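Side-chain contacts in exodeoxyribonuclease III (Neisseria meningitidis, PDB 2JC4), which probably degrades double-stranded DNA from the 3' end as a metal-dependent nuclease of the AP/ExoA repair family: residues 108-111 with 115-118; 118-123 with 173-178; 53-58 with 74-79. All blocks are in the same frame, centred on the assembly; numbering follows the deposited sequence. Where two conformers were deposited one is given.

Contact 1 (108-111 with 115-118); sequences NGEA and PKFK. With 2HP (dihydrogenphosphate ion), chain G; ACT (acetate ion), chain F.
The carbonyl oxygen of Gly109 lies against the first turn of helix 115-135 and accepts a hydrogen bond from the backbone N of Ala111 at 2.8 Å. Phe117 N also comes within 3.3 Å of Gly109 O, but the angle is too poor for a hydrogen bond, and the same oxygen sits at the edge of the Phe117 ring. The loop that leads from strand 99-105 into the helix makes an Asx turn here, at Asn108-Glu110, in a protein of the DNase I-like fold. Asn108 OD1 closes the turn by accepting from Glu110 N at 2.9 Å, in the carbonyl plane on a lone pair, with an N-H...O angle of 154°. That bond pins the amide at one end; at the other, Asn108 ND2 donates to an acetate ion, probably from the crystallisation liquor, which His167 NE2 also holds. Beyond the turn, the side chains of Glu110 and Lys116 slant across each other, Glu110 OE1 lying 4.0 Å from Lys116 CD. The charged ends stop short of a salt bridge, with Glu110 OE2 4.1 Å from Lys116 NZ, and Glu110 OE1 is hydrogen-bonded instead to Ser114 OG. With CG anti to its carbonyl carbon (chi1 -63°) and the chain fully stretched beyond it, Lys116 runs past the glutamate to a bound phosphate, where NZ meets O1 at 3.0 Å. On the Phe117 side the loop closes down on the helix through its backbone: Ala111 O approaches Phe117 CB to 3.3 Å.

Contact 2 (118-123 with 173-178); sequences KYKEQW and RQWFQN
Trp175 carries its indole across from helix 170-180 and lays one face against the backbone of Glu121 on helix 115-135. Glu121 CA stands over the six-membered ring, 3.9 Å from its centroid and 19° off the normal, a CH-pi contact. The packing is closest just beside it, where Glu121 CB comes to 3.5 Å from Trp175 CZ2. On the inner side the aliphatic chain of Lys120 passes obliquely by the far corner of the ring: CG is 3.7 Å from Trp175 CZ3, while CD reaches the ring's edge, in its plane. Fully extended, with CG anti to the backbone N (chi1 -168°), Lys120 brings NZ to a salt bridge with Glu172 and to the carbonyl oxygens of Asn108 and Asn148, three acceptors that probably offset the charge of this buried lysine. The outer side is looser. Glu121 is exposed, and beyond CG, 3.7 Å from Trp175 CZ2, its chain runs on past the indole without a polar bond to it. Phe117 meets the Trp175 ring as well, one turn earlier on helix 115-135. Trp175 thus fills the join between helices 115-135 and 170-180, beside Asn148, a predicted metal ligand, in the α/β sandwich of the DNase I-like fold.

Contact 3 (53-58 with 74-79); sequences HCVWSG and QDVHFG
Val55 faces Val76, and Ser57 faces Phe78, across two strands that run almost the same way: the short axes of 53-57 and 76-78 make an angle of 13° and come within 8.7 Å of each other. That spacing is too wide for neighbours in one sheet. The CA atoms of Val55 and Val76 are 7.8 Å apart, those of Ser57 and Phe78 7.4 Å, and the two strands meet through side chains, as layers of a β-sandwich do. The chain turns a corner at Asp75, so what precedes and what follows it lie on different sheets or faces. The valines reach toward each other tip to tip, with Val55 CG1 3.9 Å from Val76 CG2; in each residue the touching methyl is the one anti to its own carbonyl carbon. Two residues further along, Phe78 presents the edge of its ring to the first strand. Its CD1 meets Ser57 CB at 3.8 Å, and its CE1 comes up to Trp56 O at 3.3 Å, so a carbonyl and a methylene both lie near the plane of the ring. The indole of Trp56 leaves on the other side of its strand, where it stacks on Phe42 and gives its NE1 hydrogen to Gln39 O. Strand 53-57 is the outermost of its six-stranded sheet and bonds to strand 65-69, whereas 76-78 is outermost in the other sheet and bonds to 91-96. Ile92 of 91-96 touches both Val55 and Phe78, helix 44-48 lies against the outer side of strand 53-57, and His77 stacks on Phe130 of helix 115-135.

Overall arrangement
From the N terminus, contact 3 comes first: the chain leaves strand 53-57, returns through 65-69 and crosses to the second sheet at 76-78, so the contact joins the edge strands of the two sheets. Contact 1 then closes a three-residue loop at the start of helix 115-135. Contact 2 opens where contact 1 ends, at the shared Lys118, and closes a much longer excursion through strand 141-144 to helix 170-180. The three loops follow one another without nesting or crossing, yet contacts 1 and 2 touch through Lys120 and Phe117. Contact 3 stands apart, its centre about 26 Å from that of contact 1 and about 24 Å from that of contact 2.

Contact 1 (108-111 with 115-118)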
loop_
_atom_site.group_PDB
_atom_site.type_symbol
_atom_site.label_atom_id
_atom_site.label_comp_id
_atom_site.label_asym_id
_atom_site.label_seq_id
_atom_site.Cartn_x
_atom_site.Cartn_y
_atom_site.Cartn_z
ATOM N N ASN A 108 -2.547 6.316 9.731
ATOM C CA ASN A 108 -1.400 6.112 10.589
ATOM C C ASN A 108 -1.826 5.830 12.032
ATOM O O ASN A 108 -1.462 4.787 12.596
ATOM C CB ASN A 108 -0.430 7.305 10.496
ATOM C CG ASN A 108 0.823 7.114 11.377
ATOM O OD1 ASN A 108 0.727 7.064 12.609
ATOM N ND2 ASN A 108 1.975 6.961 10.739
ATOM N N GLY A 109 -2.592 6.754 12.627
ATOM C CA GLY A 109 -3.128 6.547 13.972
ATOM C C GLY A 109 -2.409 7.373 15.017
ATOM O O GLY A 109 -2.990 7.664 16.048
ATOM N N GLU A 110 -1.146 7.708 14.743
ATOM C CA GLU A 110 -0.306 8.614 15.552
ATOM C C GLU A 110 0.215 7.997 16.835
ATOM O O GLU A 110 1.424 7.874 17.018
ATOM C CB GLU A 110 -1.037 9.928 15.876
ATOM C CG GLU A 110 -0.127 11.019 16.462
ATOM C CD GLU A 110 -0.831 12.369 16.460
ATOM O OE1 GLU A 110 -1.875 12.503 17.150
ATOM O OE2 GLU A 110 -0.374 13.260 15.736
ATOM N N ALA A 111 -0.702 7.638 17.730
ATOM C CA ALA A 111 -0.371 7.085 19.066
ATOM C C ALA A 111 -1.658 6.429 19.557
ATOM O O ALA A 111 -2.757 6.826 19.143
ATOM C CB ALA A 111 0.066 8.205 20.052
ATOM N N PRO A 115 -6.730 10.863 19.320
ATOM C CA PRO A 115 -8.025 10.801 18.672
ATOM C C PRO A 115 -7.920 10.199 17.264
ATOM O O PRO A 115 -8.885 9.648 16.751
ATOM C CB PRO A 115 -8.453 12.271 18.552
ATOM C CG PRO A 115 -7.552 13.066 19.365
ATOM C CD PRO A 115 -6.346 12.233 19.736
ATOM N N LYS A 116 -6.757 10.343 16.635
ATOM C CA LYS A 116 -6.517 9.727 15.312
ATOM C C LYS A 116 -6.504 8.200 15.357
ATOM O O LYS A 116 -6.717 7.562 14.353
ATOM C CB LYS A 116 -5.247 10.289 14.671
ATOM C CG LYS A 116 -5.330 11.771 14.387
ATOM C CD LYS A 116 -4.031 12.323 13.822
ATOM C CE LYS A 116 -4.201 13.828 13.643
ATOM N NZ LYS A 116 -3.045 14.409 12.905
ATOM N N PHE A 117 -6.286 7.613 16.529
ATOM C CA PHE A 117 -6.375 6.167 16.681
ATOM C C PHE A 117 -7.837 5.675 16.669
ATOM O O PHE A 117 -8.121 4.542 16.231
ATOM C CB PHE A 117 -5.668 5.709 17.973
ATOM C CG PHE A 117 -5.340 4.231 17.996
ATOM C CD1 PHE A 117 -4.305 3.736 17.208
ATOM C CD2 PHE A 117 -6.053 3.341 18.809
ATOM C CE1 PHE A 117 -3.963 2.391 17.253
ATOM C CE2 PHE A 117 -5.720 1.987 18.826
ATOM C CZ PHE A 117 -4.681 1.527 18.040
ATOM N N LYS A 118 -8.771 6.503 17.184
ATOM C CA LYS A 118 -10.196 6.170 17.064
ATOM C C LYS A 118 -10.613 6.268 15.592
ATOM O O LYS A 118 -11.389 5.431 15.113
ATOM C CB LYS A 118 -11.109 7.075 17.939
ATOM C CG LYS A 118 -10.848 6.938 19.452
ATOM C CD LYS A 118 -12.094 6.493 20.206
ATOM C CE LYS A 118 -11.756 5.947 21.596
ATOM N NZ LYS A 118 -11.541 7.060 22.581
HETATM P P 2HP G . -4.838 15.482 9.581
HETATM O O1 2HP G . -3.558 14.718 9.983
HETATM O O2 2HP G . -6.118 15.232 10.393
HETATM O O3 2HP G . -5.083 15.122 8.013
HETATM O O4 2HP G . -4.432 17.032 9.713
HETATM C C ACT F . 5.298 5.998 10.174
HETATM O O ACT F . 4.900 6.137 11.350
HETATM O OXT ACT F . 5.576 7.040 9.525
HETATM C CH3 ACT F . 5.400 4.618 9.635
#

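Contact 2 (118-123 with 173-178)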
loop_
_atom_site.group_PDB
_atom_site.type_symbol
_atom_site.label_atom_id
_atom_site.label_comp_id
_atom_site.label_asym_id
_atom_site.label_seq_id
_atom_site.Cartn_x
_atom_site.Cartn_y
_atom_site.Cartn_z
ATOM N N LYS A 118 -8.771 6.503 17.184
ATOM C CA LYS A 118 -10.196 6.170 17.064
ATOM C C LYS A 118 -10.613 6.268 15.592
ATOM O O LYS A 118 -11.389 5.431 15.113
ATOM C CB LYS A 118 -11.109 7.075 17.939
ATOM C CG LYS A 118 -10.848 6.938 19.452
ATOM C CD LYS A 118 -12.094 6.493 20.206
ATOM C CE LYS A 118 -11.756 5.947 21.596
ATOM N NZ LYS A 118 -11.541 7.060 22.581
ATOM N N TYR A 119 -10.120 7.304 14.906
ATOM C CA TYR A 119 -10.303 7.434 13.450
ATOM C C TYR A 119 -9.785 6.172 12.782
ATOM O O TYR A 119 -10.501 5.564 12.001
ATOM C CB TYR A 119 -9.644 8.699 12.907
ATOM C CG TYR A 119 -9.569 8.865 11.390
ATOM C CD1 TYR A 119 -10.678 8.604 10.556
ATOM C CD2 TYR A 119 -8.388 9.327 10.795
ATOM C CE1 TYR A 119 -10.577 8.772 9.141
ATOM C CE2 TYR A 119 -8.283 9.502 9.423
ATOM C CZ TYR A 119 -9.384 9.205 8.601
ATOM O OH TYR A 119 -9.258 9.403 7.251
ATOM N N LYS A 120 -8.563 5.751 13.113
ATOM C CA LYS A 120 -7.994 4.538 12.525
ATOM C C LYS A 120 -8.938 3.341 12.677
ATOM O O LYS A 120 -9.146 2.587 11.722
ATOM C CB LYS A 120 -6.619 4.190 13.131
ATOM C CG LYS A 120 -5.850 3.116 12.358
ATOM C CD LYS A 120 -4.431 2.901 12.947
ATOM C CE LYS A 120 -3.554 2.001 12.036
ATOM N NZ LYS A 120 -2.104 2.028 12.413
ATOM N N GLU A 121 -9.479 3.148 13.890
ATOM C CA GLU A 121 -10.389 2.024 14.161
ATOM C C GLU A 121 -11.615 2.091 13.266
ATOM O O GLU A 121 -11.996 1.101 12.667
ATOM C CB GLU A 121 -10.805 2.013 15.641
ATOM C CG GLU A 121 -11.765 0.882 16.049
ATOM C CD GLU A 121 -12.178 0.982 17.515
ATOM O OE1 GLU A 121 -11.953 2.018 18.165
ATOM O OE2 GLU A 121 -12.719 -0.007 18.019
ATOM N N GLN A 122 -12.244 3.264 13.180
ATOM C CA GLN A 122 -13.513 3.367 12.438
ATOM C C GLN A 122 -13.240 3.198 10.938
ATOM O O GLN A 122 -14.068 2.644 10.198
ATOM C CB GLN A 122 -14.149 4.738 12.684
ATOM C CG GLN A 122 -14.390 5.094 14.187
ATOM C CD GLN A 122 -14.723 6.595 14.422
ATOM O OE1 GLN A 122 -14.112 7.504 13.829
ATOM N NE2 GLN A 122 -15.693 6.848 15.304
ATOM N N TRP A 123 -12.105 3.729 10.499
ATOM C CA TRP A 123 -11.697 3.709 9.098
ATOM C C TRP A 123 -11.419 2.242 8.680
ATOM O O TRP A 123 -11.878 1.772 7.634
ATOM C CB TRP A 123 -10.477 4.636 8.894
ATOM C CG TRP A 123 -10.087 4.795 7.463
ATOM C CD1 TRP A 123 -10.497 5.780 6.590
ATOM C CD2 TRP A 123 -9.245 3.929 6.725
ATOM N NE1 TRP A 123 -9.927 5.576 5.348
ATOM C CE2 TRP A 123 -9.179 4.428 5.405
ATOM C CE3 TRP A 123 -8.565 2.752 7.034
ATOM C CZ2 TRP A 123 -8.446 3.798 4.409
ATOM C CZ3 TRP A 123 -7.824 2.136 6.033
ATOM C CH2 TRP A 123 -7.766 2.669 4.750
ATOM N N ARG A 173 -3.135 -5.238 15.199
ATOM C CA ARG A 173 -2.919 -6.550 14.574
ATOM C C ARG A 173 -4.239 -7.300 14.370
ATOM O O ARG A 173 -4.434 -7.976 13.351
ATOM C CB ARG A 173 -1.874 -7.347 15.355
ATOM C CG ARG A 173 -0.509 -6.744 15.186
ATOM C CD ARG A 173 0.506 -7.332 16.132
ATOM N NE ARG A 173 1.844 -6.844 15.734
ATOM C CZ ARG A 173 2.928 -6.957 16.488
ATOM N NH1 ARG A 173 2.848 -7.549 17.687
ATOM N NH2 ARG A 173 4.102 -6.516 16.033
ATOM N N GLN A 174 -5.186 -7.086 15.283
ATOM C CA GLN A 174 -6.536 -7.621 15.072
ATOM C C GLN A 174 -7.254 -7.012 13.870
ATOM O O GLN A 174 -7.927 -7.743 13.135
ATOM C CB GLN A 174 -7.410 -7.509 16.319
ATOM C CG GLN A 174 -8.735 -8.355 16.191
ATOM C CD GLN A 174 -8.468 -9.827 15.836
ATOM O OE1 GLN A 174 -7.805 -10.571 16.583
ATOM N NE2 GLN A 174 -8.993 -10.256 14.702
ATOM N N TRP A 175 -7.098 -5.706 13.648
ATOM C CA TRP A 175 -7.682 -5.068 12.458
ATOM C C TRP A 175 -7.086 -5.632 11.177
ATOM O O TRP A 175 -7.820 -5.873 10.222
ATOM C CB TRP A 175 -7.538 -3.540 12.481
ATOM C CG TRP A 175 -8.104 -2.932 13.733
ATOM C CD1 TRP A 175 -9.066 -3.469 14.560
ATOM C CD2 TRP A 175 -7.731 -1.668 14.312
ATOM N NE1 TRP A 175 -9.289 -2.621 15.628
ATOM C CE2 TRP A 175 -8.480 -1.513 15.497
ATOM C CE3 TRP A 175 -6.805 -0.678 13.960
ATOM C CZ2 TRP A 175 -8.344 -0.396 16.320
ATOM C CZ3 TRP A 175 -6.659 0.435 14.791
ATOM C CH2 TRP A 175 -7.434 0.564 15.948
ATOM N N PHE A 176 -5.787 -5.898 11.177
ATOM C CA PHE A 176 -5.144 -6.518 10.035
ATOM C C PHE A 176 -5.683 -7.947 9.852
ATOM O O PHE A 176 -5.988 -8.371 8.727
ATOM C CB PHE A 176 -3.611 -6.495 10.189
ATOM C CG PHE A 176 -2.873 -7.109 9.011
ATOM C CD1 PHE A 176 -2.718 -6.389 7.819
ATOM C CD2 PHE A 176 -2.369 -8.404 9.083
ATOM C CE1 PHE A 176 -2.049 -6.947 6.734
ATOM C CE2 PHE A 176 -1.693 -8.963 7.984
ATOM C CZ PHE A 176 -1.525 -8.222 6.830
ATOM N N GLN A 177 -5.832 -8.670 10.958
ATOM C CA GLN A 177 -6.396 -10.027 10.908
ATOM C C GLN A 177 -7.819 -10.005 10.352
ATOM O O GLN A 177 -8.199 -10.914 9.589
ATOM C CB GLN A 177 -6.300 -10.736 12.281
ATOM C CG GLN A 177 -6.669 -12.255 12.271
ATOM C CD GLN A 177 -5.777 -13.070 11.356
ATOM O OE1 GLN A 177 -4.553 -13.016 11.477
ATOM N NE2 GLN A 177 -6.373 -13.805 10.423
ATOM N N ASN A 178 -8.590 -8.968 10.675
ATOM C CA ASN A 178 -9.959 -8.885 10.147
ATOM C C ASN A 178 -10.028 -8.835 8.620
ATOM O O ASN A 178 -11.001 -9.282 8.004
ATOM C CB ASN A 178 -10.712 -7.707 10.746
ATOM C CG ASN A 178 -10.893 -7.827 12.243
ATOM O OD1 ASN A 178 -10.782 -8.909 12.793
ATOM N ND2 ASN A 178 -11.202 -6.701 12.913
#

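Contact 3 (53-58 with 74-79)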
loop_
_atom_site.group_PDB
_atom_site.type_symbol
_atom_site.label_atom_id
_atom_site.label_comp_id
_atom_site.label_asym_id
_atom_site.label_seq_id
_atom_site.Cartn_x
_atom_site.Cartn_y
_atom_site.Cartn_z
ATOM N N HIS A 53 -1.534 4.732 -18.225
ATOM C CA HIS A 53 -2.851 5.226 -17.789
ATOM C C HIS A 53 -2.851 5.448 -16.274
ATOM O O HIS A 53 -2.280 4.650 -15.540
ATOM C CB HIS A 53 -3.925 4.231 -18.170
ATOM C CG HIS A 53 -4.014 3.990 -19.646
ATOM N ND1 HIS A 53 -4.534 4.921 -20.519
ATOM C CD2 HIS A 53 -3.628 2.938 -20.401
ATOM C CE1 HIS A 53 -4.475 4.445 -21.750
ATOM N NE2 HIS A 53 -3.926 3.243 -21.705
ATOM N N CYS A 54 -3.451 6.557 -15.825
ATOM C CA CYS A 54 -3.432 6.936 -14.422
ATOM C C CYS A 54 -4.822 7.250 -13.954
ATOM O O CYS A 54 -5.550 7.967 -14.653
ATOM C CB CYS A 54 -2.620 8.225 -14.234
ATOM S SG CYS A 54 -0.937 8.080 -14.778
ATOM N N VAL A 55 -5.199 6.736 -12.781
ATOM C CA VAL A 55 -6.370 7.264 -12.076
ATOM C C VAL A 55 -5.927 7.621 -10.675
ATOM O O VAL A 55 -5.021 6.987 -10.143
ATOM C CB VAL A 55 -7.573 6.292 -12.056
ATOM C CG1 VAL A 55 -8.068 6.038 -13.513
ATOM C CG2 VAL A 55 -7.233 4.961 -11.333
ATOM N N TRP A 56 -6.519 8.656 -10.098
ATOM C CA TRP A 56 -6.021 9.112 -8.807
ATOM C C TRP A 56 -7.067 9.873 -8.025
ATOM O O TRP A 56 -8.114 10.294 -8.569
ATOM C CB TRP A 56 -4.764 9.987 -8.989
ATOM C CG TRP A 56 -5.046 11.279 -9.715
ATOM C CD1 TRP A 56 -5.286 12.502 -9.139
ATOM C CD2 TRP A 56 -5.115 11.488 -11.149
ATOM N NE1 TRP A 56 -5.493 13.454 -10.122
ATOM C CE2 TRP A 56 -5.395 12.861 -11.357
ATOM C CE3 TRP A 56 -4.954 10.660 -12.262
ATOM C CZ2 TRP A 56 -5.536 13.411 -12.629
ATOM C CZ3 TRP A 56 -5.092 11.216 -13.539
ATOM C CH2 TRP A 56 -5.375 12.578 -13.705
ATOM N N SER A 57 -6.739 10.088 -6.752
ATOM C CA SER A 57 -7.615 10.785 -5.814
ATOM C C SER A 57 -6.651 11.525 -4.934
ATOM O O SER A 57 -5.931 10.893 -4.112
ATOM C CB SER A 57 -8.404 9.781 -4.964
ATOM O OG SER A 57 -9.298 10.434 -4.065
ATOM N N GLY A 58 -6.597 12.839 -5.126
ATOM C CA GLY A 58 -5.668 13.695 -4.366
ATOM C C GLY A 58 -6.369 14.806 -3.588
ATOM O O GLY A 58 -7.512 15.145 -3.868
ATOM N N GLN A 74 -10.563 0.093 -15.307
ATOM C CA GLN A 74 -12.023 0.128 -15.462
ATOM C C GLN A 74 -12.763 0.222 -14.115
ATOM O O GLN A 74 -12.190 -0.114 -13.059
ATOM C CB GLN A 74 -12.522 -1.123 -16.203
ATOM C CG GLN A 74 -11.727 -1.463 -17.491
ATOM C CD GLN A 74 -12.024 -0.476 -18.620
ATOM O OE1 GLN A 74 -13.193 -0.198 -18.917
ATOM N NE2 GLN A 74 -10.975 0.052 -19.256
ATOM N N ASP A 75 -14.013 0.693 -14.191
ATOM C CA ASP A 75 -14.936 0.747 -13.061
ATOM C C ASP A 75 -14.218 1.311 -11.836
ATOM O O ASP A 75 -14.135 0.681 -10.785
ATOM C CB ASP A 75 -15.536 -0.639 -12.798
ATOM C CG ASP A 75 -16.270 -1.196 -14.013
ATOM O OD1 ASP A 75 -16.977 -0.434 -14.703
ATOM O OD2 ASP A 75 -16.145 -2.398 -14.282
ATOM N N VAL A 76 -13.675 2.508 -12.021
ATOM C CA VAL A 76 -12.923 3.205 -10.973
ATOM C C VAL A 76 -13.866 3.582 -9.836
ATOM O O VAL A 76 -14.999 4.045 -10.103
ATOM C CB VAL A 76 -12.199 4.423 -11.544
ATOM C CG1 VAL A 76 -11.387 5.099 -10.437
ATOM C CG2 VAL A 76 -11.261 3.966 -12.651
ATOM N N HIS A 77 -13.415 3.343 -8.592
ATOM C CA HIS A 77 -14.204 3.576 -7.370
ATOM C C HIS A 77 -13.386 4.374 -6.371
ATOM O O HIS A 77 -12.182 4.108 -6.195
ATOM C CB HIS A 77 -14.629 2.249 -6.716
ATOM C CG HIS A 77 -15.555 2.424 -5.548
ATOM N ND1 HIS A 77 -15.104 2.561 -4.252
ATOM C CD2 HIS A 77 -16.905 2.542 -5.485
ATOM C CE1 HIS A 77 -16.132 2.737 -3.439
ATOM N NE2 HIS A 77 -17.236 2.747 -4.163
ATOM N N PHE A 78 -14.034 5.347 -5.729
ATOM C CA PHE A 78 -13.359 6.256 -4.788
ATOM C C PHE A 78 -13.946 6.093 -3.429
ATOM O O PHE A 78 -15.177 6.070 -3.275
ATOM C CB PHE A 78 -13.480 7.734 -5.213
ATOM C CG PHE A 78 -12.831 8.029 -6.548
ATOM C CD1 PHE A 78 -11.476 8.350 -6.625
ATOM C CD2 PHE A 78 -13.570 7.958 -7.723
ATOM C CE1 PHE A 78 -10.885 8.627 -7.866
ATOM C CE2 PHE A 78 -12.974 8.200 -8.961
ATOM C CZ PHE A 78 -11.632 8.536 -9.022
ATOM N N GLY A 79 -13.073 6.006 -2.431
ATOM C CA GLY A 79 -13.482 6.118 -1.040
ATOM C C GLY A 79 -14.153 4.869 -0.513
ATOM O O GLY A 79 -14.079 3.783 -1.140
#